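PDB 2FB0: conserved hypothetical protein, which is of unknown function but belongs to the antibiotic biosynthesis monooxygenase family and may act as an oxidoreductase. Local coordinates for residues A66-K70 with T71-A75; K26-T29 with A30-K34; R12-E15 with T16-E19. All coordinates share one frame; numbering follows the deposited sequence.

Interaction 1: A66-K70 with T71-A75. With ACT (acetate ion), chain B.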
# COMPACT_ATOMS: atom_id res chain seq x y z
N ALA A 66 1.86 -12.23 15.65
CA ALA A 66 2.97 -13.03 16.19
C ALA A 66 2.84 -14.49 15.78
O ALA A 66 3.81 -15.09 15.33
CB ALA A 66 3.04 -12.90 17.73
N ALA A 67 1.63 -15.04 15.88
CA ALA A 67 1.37 -16.41 15.44
C ALA A 67 1.59 -16.58 13.92
O ALA A 67 2.15 -17.58 13.49
CB ALA A 67 -0.06 -16.86 15.84
N HIS A 68 1.13 -15.61 13.12
CA HIS A 68 1.39 -15.60 11.67
C HIS A 68 2.88 -15.76 11.36
O HIS A 68 3.27 -16.52 10.47
CB HIS A 68 0.85 -14.31 11.06
CG HIS A 68 1.30 -14.04 9.66
ND1 HIS A 68 0.91 -14.82 8.59
CD2 HIS A 68 2.04 -13.03 9.14
CE1 HIS A 68 1.42 -14.32 7.47
NE2 HIS A 68 2.11 -13.23 7.78
N GLU A 69 3.70 -15.03 12.10
CA GLU A 69 5.14 -14.99 11.87
C GLU A 69 5.86 -16.28 12.30
O GLU A 69 7.04 -16.46 12.01
CB GLU A 69 5.74 -13.76 12.55
CG GLU A 69 5.31 -12.47 11.86
CD GLU A 69 5.57 -11.23 12.69
OE1 GLU A 69 5.79 -11.35 13.92
OE2 GLU A 69 5.53 -10.12 12.11
N LYS A 70 5.13 -17.18 12.96
CA LYS A 70 5.65 -18.49 13.36
C LYS A 70 5.18 -19.61 12.43
O LYS A 70 5.58 -20.76 12.61
CB LYS A 70 5.24 -18.83 14.80
CG LYS A 70 5.97 -18.04 15.88
CD LYS A 70 5.43 -18.45 17.26
CE LYS A 70 6.09 -17.67 18.42
NZ LYS A 70 5.48 -16.31 18.66
N THR A 71 4.35 -19.29 11.44
CA THR A 71 3.84 -20.31 10.53
C THR A 71 4.89 -20.73 9.49
O THR A 71 5.81 -19.97 9.16
CB THR A 71 2.55 -19.87 9.78
OG1 THR A 71 2.84 -18.75 8.94
CG2 THR A 71 1.43 -19.51 10.76
N ALA A 72 4.71 -21.95 8.98
CA ALA A 72 5.53 -22.51 7.91
C ALA A 72 5.41 -21.71 6.61
O ALA A 72 6.43 -21.43 5.97
CB ALA A 72 5.16 -23.99 7.68
N HIS A 73 4.18 -21.34 6.23
CA HIS A 73 3.98 -20.56 5.00
C HIS A 73 4.67 -19.18 5.05
O HIS A 73 5.22 -18.73 4.05
CB HIS A 73 2.50 -20.47 4.56
CG HIS A 73 1.59 -19.77 5.53
ND1 HIS A 73 0.74 -20.45 6.38
CD2 HIS A 73 1.35 -18.45 5.76
CE1 HIS A 73 0.04 -19.59 7.10
NE2 HIS A 73 0.40 -18.37 6.74
N PHE A 74 4.66 -18.54 6.23
CA PHE A 74 5.39 -17.30 6.43
C PHE A 74 6.88 -17.51 6.21
O PHE A 74 7.49 -16.82 5.38
CB PHE A 74 5.14 -16.73 7.83
CG PHE A 74 5.91 -15.46 8.12
CD1 PHE A 74 7.14 -15.51 8.78
CD2 PHE A 74 5.41 -14.21 7.72
CE1 PHE A 74 7.86 -14.33 9.05
CE2 PHE A 74 6.12 -13.04 7.98
CZ PHE A 74 7.36 -13.10 8.65
N ALA A 75 7.47 -18.46 6.94
CA ALA A 75 8.91 -18.75 6.78
C ALA A 75 9.28 -19.10 5.33
O ALA A 75 10.27 -18.60 4.81
CB ALA A 75 9.34 -19.87 7.74
C ACT B . 4.15 -10.54 6.60
O ACT B . 3.49 -11.50 6.13
OXT ACT B . 4.01 -10.28 7.82
CH3 ACT B . 5.09 -9.75 5.75
O HOH W 1 7.79 -18.72 10.69

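Interaction 2: K26-T29 with A30-K34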
# COMPACT_ATOMS: atom_id res chain seq x y z
N LYS A 26 2.08 -13.18 -3.82
CA LYS A 26 0.73 -13.65 -4.15
C LYS A 26 0.38 -14.97 -3.49
O LYS A 26 -0.74 -15.13 -2.99
CB LYS A 26 0.54 -13.73 -5.66
CG LYS A 26 0.33 -12.38 -6.32
CD LYS A 26 0.47 -12.46 -7.84
CE LYS A 26 -0.65 -13.27 -8.47
NZ LYS A 26 -0.44 -13.28 -9.96
N GLU A 27 1.33 -15.90 -3.47
CA GLU A 27 1.15 -17.18 -2.80
C GLU A 27 1.01 -17.00 -1.29
O GLU A 27 0.15 -17.61 -0.66
CB GLU A 27 2.29 -18.15 -3.15
CG GLU A 27 2.53 -18.24 -4.65
CD GLU A 27 3.47 -19.36 -5.04
OE1 GLU A 27 4.69 -19.22 -4.85
OE2 GLU A 27 2.98 -20.38 -5.58
N LEU A 28 1.84 -16.12 -0.72
CA LEU A 28 1.79 -15.80 0.70
C LEU A 28 0.46 -15.09 1.04
O LEU A 28 -0.11 -15.29 2.12
CB LEU A 28 3.00 -14.94 1.12
CG LEU A 28 3.11 -14.53 2.60
CD1 LEU A 28 3.06 -15.74 3.55
CD2 LEU A 28 4.36 -13.68 2.86
N THR A 29 -0.03 -14.27 0.11
CA THR A 29 -1.32 -13.58 0.26
C THR A 29 -2.47 -14.61 0.41
O THR A 29 -3.24 -14.54 1.35
CB THR A 29 -1.58 -12.61 -0.92
OG1 THR A 29 -0.60 -11.57 -0.93
CG2 THR A 29 -3.00 -11.99 -0.85
N ALA A 30 -2.55 -15.57 -0.51
CA ALA A 30 -3.57 -16.63 -0.43
C ALA A 30 -3.48 -17.42 0.88
O ALA A 30 -4.50 -17.73 1.48
CB ALA A 30 -3.49 -17.56 -1.66
N CYS A 31 -2.26 -17.74 1.33
CA CYS A 31 -2.06 -18.48 2.57
C CYS A 31 -2.48 -17.69 3.81
O CYS A 31 -3.17 -18.21 4.69
CB CYS A 31 -0.59 -18.89 2.74
SG CYS A 31 -0.02 -20.15 1.60
N SER A 32 -2.05 -16.43 3.88
CA SER A 32 -2.30 -15.59 5.05
C SER A 32 -3.79 -15.28 5.22
O SER A 32 -4.28 -15.25 6.35
CB SER A 32 -1.47 -14.30 4.97
OG SER A 32 -0.11 -14.59 4.70
N LEU A 33 -4.49 -15.05 4.11
CA LEU A 33 -5.95 -14.81 4.14
C LEU A 33 -6.79 -15.95 4.75
O LEU A 33 -7.93 -15.72 5.17
CB LEU A 33 -6.47 -14.48 2.75
CG LEU A 33 -6.14 -13.10 2.19
CD1 LEU A 33 -6.59 -13.03 0.74
CD2 LEU A 33 -6.79 -11.98 3.03
N LYS A 34 -6.22 -17.16 4.79
CA LYS A 34 -6.88 -18.30 5.42
C LYS A 34 -6.73 -18.26 6.93
O LYS A 34 -7.40 -19.01 7.64
CB LYS A 34 -6.31 -19.63 4.89
CG LYS A 34 -6.66 -19.93 3.46
CD LYS A 34 -5.95 -21.21 3.01
CE LYS A 34 -6.26 -21.54 1.54
NZ LYS A 34 -5.53 -22.77 1.11

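Interaction 3: R12-E15 with T16-E19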
# COMPACT_ATOMS: atom_id res chain seq x y z
N ARG A 12 11.82 -3.95 -2.85
CA ARG A 12 12.58 -3.51 -4.02
C ARG A 12 13.17 -4.75 -4.68
O ARG A 12 13.83 -5.56 -4.02
CB ARG A 12 13.67 -2.50 -3.62
CG ARG A 12 14.23 -1.65 -4.78
CD ARG A 12 15.32 -2.39 -5.56
NE ARG A 12 15.56 -1.83 -6.89
CZ ARG A 12 16.36 -2.36 -7.81
NH1 ARG A 12 17.03 -3.49 -7.56
NH2 ARG A 12 16.49 -1.76 -8.99
N VAL A 13 12.93 -4.91 -5.98
CA VAL A 13 13.32 -6.10 -6.73
C VAL A 13 13.77 -5.74 -8.15
O VAL A 13 13.17 -4.87 -8.80
CB VAL A 13 12.16 -7.15 -6.76
CG1 VAL A 13 10.91 -6.60 -7.51
CG2 VAL A 13 12.62 -8.48 -7.33
N ASN A 14 14.82 -6.41 -8.64
CA ASN A 14 15.31 -6.21 -10.01
C ASN A 14 14.43 -6.89 -11.04
O ASN A 14 13.53 -7.66 -10.67
CB ASN A 14 16.79 -6.64 -10.16
CG ASN A 14 17.00 -8.15 -10.05
OD1 ASN A 14 16.12 -8.96 -10.38
ND2 ASN A 14 18.18 -8.54 -9.59
N GLU A 15 14.67 -6.61 -12.32
CA GLU A 15 13.81 -7.12 -13.39
C GLU A 15 13.88 -8.63 -13.56
O GLU A 15 12.88 -9.27 -13.91
CB GLU A 15 14.13 -6.43 -14.73
CG GLU A 15 13.09 -6.73 -15.82
CD GLU A 15 11.68 -6.20 -15.48
OE1 GLU A 15 11.57 -5.05 -14.99
OE2 GLU A 15 10.69 -6.94 -15.71
N THR A 16 15.05 -9.21 -13.32
CA THR A 16 15.19 -10.67 -13.40
C THR A 16 14.28 -11.36 -12.39
O THR A 16 13.66 -12.38 -12.70
CB THR A 16 16.65 -11.12 -13.16
OG1 THR A 16 17.52 -10.42 -14.07
CG2 THR A 16 16.80 -12.64 -13.37
N ASN A 17 14.20 -10.79 -11.18
CA ASN A 17 13.53 -11.43 -10.04
C ASN A 17 12.09 -10.94 -9.79
O ASN A 17 11.38 -11.47 -8.94
CB ASN A 17 14.36 -11.20 -8.77
CG ASN A 17 15.73 -11.90 -8.81
OD1 ASN A 17 16.01 -12.68 -9.72
ND2 ASN A 17 16.55 -11.62 -7.82
N ARG A 18 11.69 -9.91 -10.54
CA ARG A 18 10.45 -9.17 -10.26
C ARG A 18 9.22 -10.07 -10.18
O ARG A 18 8.53 -10.09 -9.16
CB ARG A 18 10.26 -8.04 -11.29
CG ARG A 18 9.05 -7.12 -11.00
CD ARG A 18 8.78 -6.16 -12.15
NE ARG A 18 7.67 -5.27 -11.81
CZ ARG A 18 6.39 -5.57 -11.99
NH1 ARG A 18 6.04 -6.73 -12.54
NH2 ARG A 18 5.44 -4.69 -11.64
N GLU A 19 8.97 -10.82 -11.26
CA GLU A 19 7.81 -11.69 -11.38
C GLU A 19 7.80 -12.79 -10.32
O GLU A 19 6.74 -13.13 -9.78
CB GLU A 19 7.77 -12.32 -12.78
CG GLU A 19 6.49 -13.12 -13.09
CD GLU A 19 6.58 -14.62 -12.76
OE1 GLU A 19 5.55 -15.31 -12.88
OE2 GLU A 19 7.67 -15.11 -12.38
O HOH W 2 10.28 -10.53 -14.08

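Interaction 1: A66-K70 with T71-A75
Phe74 turns the edge of its ring toward one face of the His68 imidazole in an offset edge-to-face pair, the centroids 5.1 Å apart and the planes inclined at 71°. The nearest approach is Phe74 CD2 to His68 NE2, 3.4 Å. One face of the phenyl ring is backed by the main chain of Glu69, whose CA makes a CH-pi contact 3.9 Å from the Phe74 centroid; the Glu69 side chain runs alongside the ring. Over one face of the His73 ring sits Thr71 OG1, 3.3 Å above the plane near its centre. Acetate, probably from crystallisation, lies at the edges of the His68 and Phe74 rings. His68 NE2 donates to acetate O at 2.8 Å in a nearly straight bond (174° at the hydrogen), and Tyr41 holds the same ion. At the other nitrogen, His68 ND1 shares Glu35 with His73 NE2, so one carboxylate ties together two imidazoles that meet rim to rim.

Between the two helices the chain passes through a type I beta turn from His68 to Thr71. His68 O grips Thr71 twice, accepting from OG1 at 2.7 Å in the carbonyl plane and from Thr71 N at 3.1 Å from well above that plane. Thr71 OG1 lies between its backbone N and carbonyl carbon (chi1 64°), from where it also accepts from Phe74 N at 3.3 Å, an N-cap beginning helix 72-84. The break thus carries an aromatic cluster beside an acetate site that may mark a pocket, consistent with the cleft between helices and sheet in the ferredoxin-like fold of the antibiotic biosynthesis monooxygenase family.

Interaction 2: K26-T29 with A30-K34
Ala30 N donates to Lys26 O at 3.1 Å, the first of four successive helical bonds between these segments, each from an N-H to the carbonyl four residues earlier. Cys31 N follows with Glu27 O, also at 3.1 Å, while the Cys31 side chain touches His73 on helix 72-84.

Ser32 departs from the routine. Its chi1 of -50° swings OG beside its own backbone nitrogen and back along the helix, where OG donates to Leu28 O at 2.7 Å from above the carbonyl plane. Ser32 N reaches that same oxygen at 2.9 Å. The two donors approach from opposite faces of the plane, so both fit on the one acceptor. The hydroxyl also rests against the side chain of Leu28, with OG 3.6 Å from CD1.

Leu33 N donates to Thr29 O at 3.1 Å. Leu33 and Thr29 point the same way, and Leu33 CD1 lies 4.1 Å from Thr29 CG2. The hydroxyl of Thr29 is engaged elsewhere, with Ala25 O one turn earlier and with Thr43 on the sheet.

Leu28, Thr29, Ser32 and Leu33 all pack on Tyr41 of strand 38-46. Chemically, each of the buried hydroxyls of Thr29 and Ser32 has a carbonyl of its own helix as hydrogen-bond partner, consistent with polar side chains lying in the helix-sheet interface.

Interaction 3: R12-E15 with T16-E19
Val13 packs both of its methyl groups against the residues that lead into helix 18-32. Its first torsion sets CG2 opposite the backbone N and tucks CG1 between that N and the carbonyl carbon, which splits the methyls between consecutive partners: CG2 comes within 3.5 Å of Asn17 CB, while CG1 lies 4.0 Å from Arg18 CG. The Val13 and Arg18 side chains cross at about a right angle.

Asn14 illustrates how a side chain can fold onto the main chain three residues later. Its chi1 of 69° places CG between the backbone N and the carbonyl carbon, and from there OD1 meets the chain entering the helix and accepts from Asn17 N at 2.8 Å. The donor lies almost exactly on the extension of the amide C=O, at 178°, although the bond is bent at the hydrogen, and the same N-H also makes a weak bond to Asn14 O, 3.2 Å away. Asn17 crosses the Asn14 amide with its own amide plane turned by 52°; its ND2 is used elsewhere, on Leu84 O.

Glu15 and Arg18 offer a contrast, since opposite charges near each other need not pair. The Glu15 chain bends at chi2, and its carboxylate lies close to parallel with the Arg18 guanidinium, yet OE1 stays 5.0 Å from Arg18 NE. Both meet Arg50, Glu15 by a salt bridge to its side chain and the extended Arg18 through a bond to its carbonyl, with a salt bridge from Arg18 to Glu45. A water joins the two segments, donating to Glu15 O at 2.9 Å and accepting from Glu19 N at 3.1 Å. Together these contacts shape the first strand-to-helix connection of the ferredoxin-like fold, in which strand 5-12 leads into the helix that packs across the antiparallel sheet.

Overall arrangement
Along the chain the order is interaction 3, interaction 2, interaction 1. Interactions 3 and 2 sit at the beginning and near the end of the same helix, 18-32, their centres about 20 Å apart and their nearest atoms about 7 Å apart. Interaction 1 comes after two further strands, yet folds back onto interaction 2: their centres are about 11 Å apart, His68 CE1 lies 3.2 Å from Ser32 OG, and Phe74 CA packs on Leu28 CD1. Interactions 1 and 3 remain about 15 Å apart at their nearest atoms. The helices thus pair on one side of the four-stranded antiparallel sheet, with the acetate site near interactions 1 and 2, far from the entry loop.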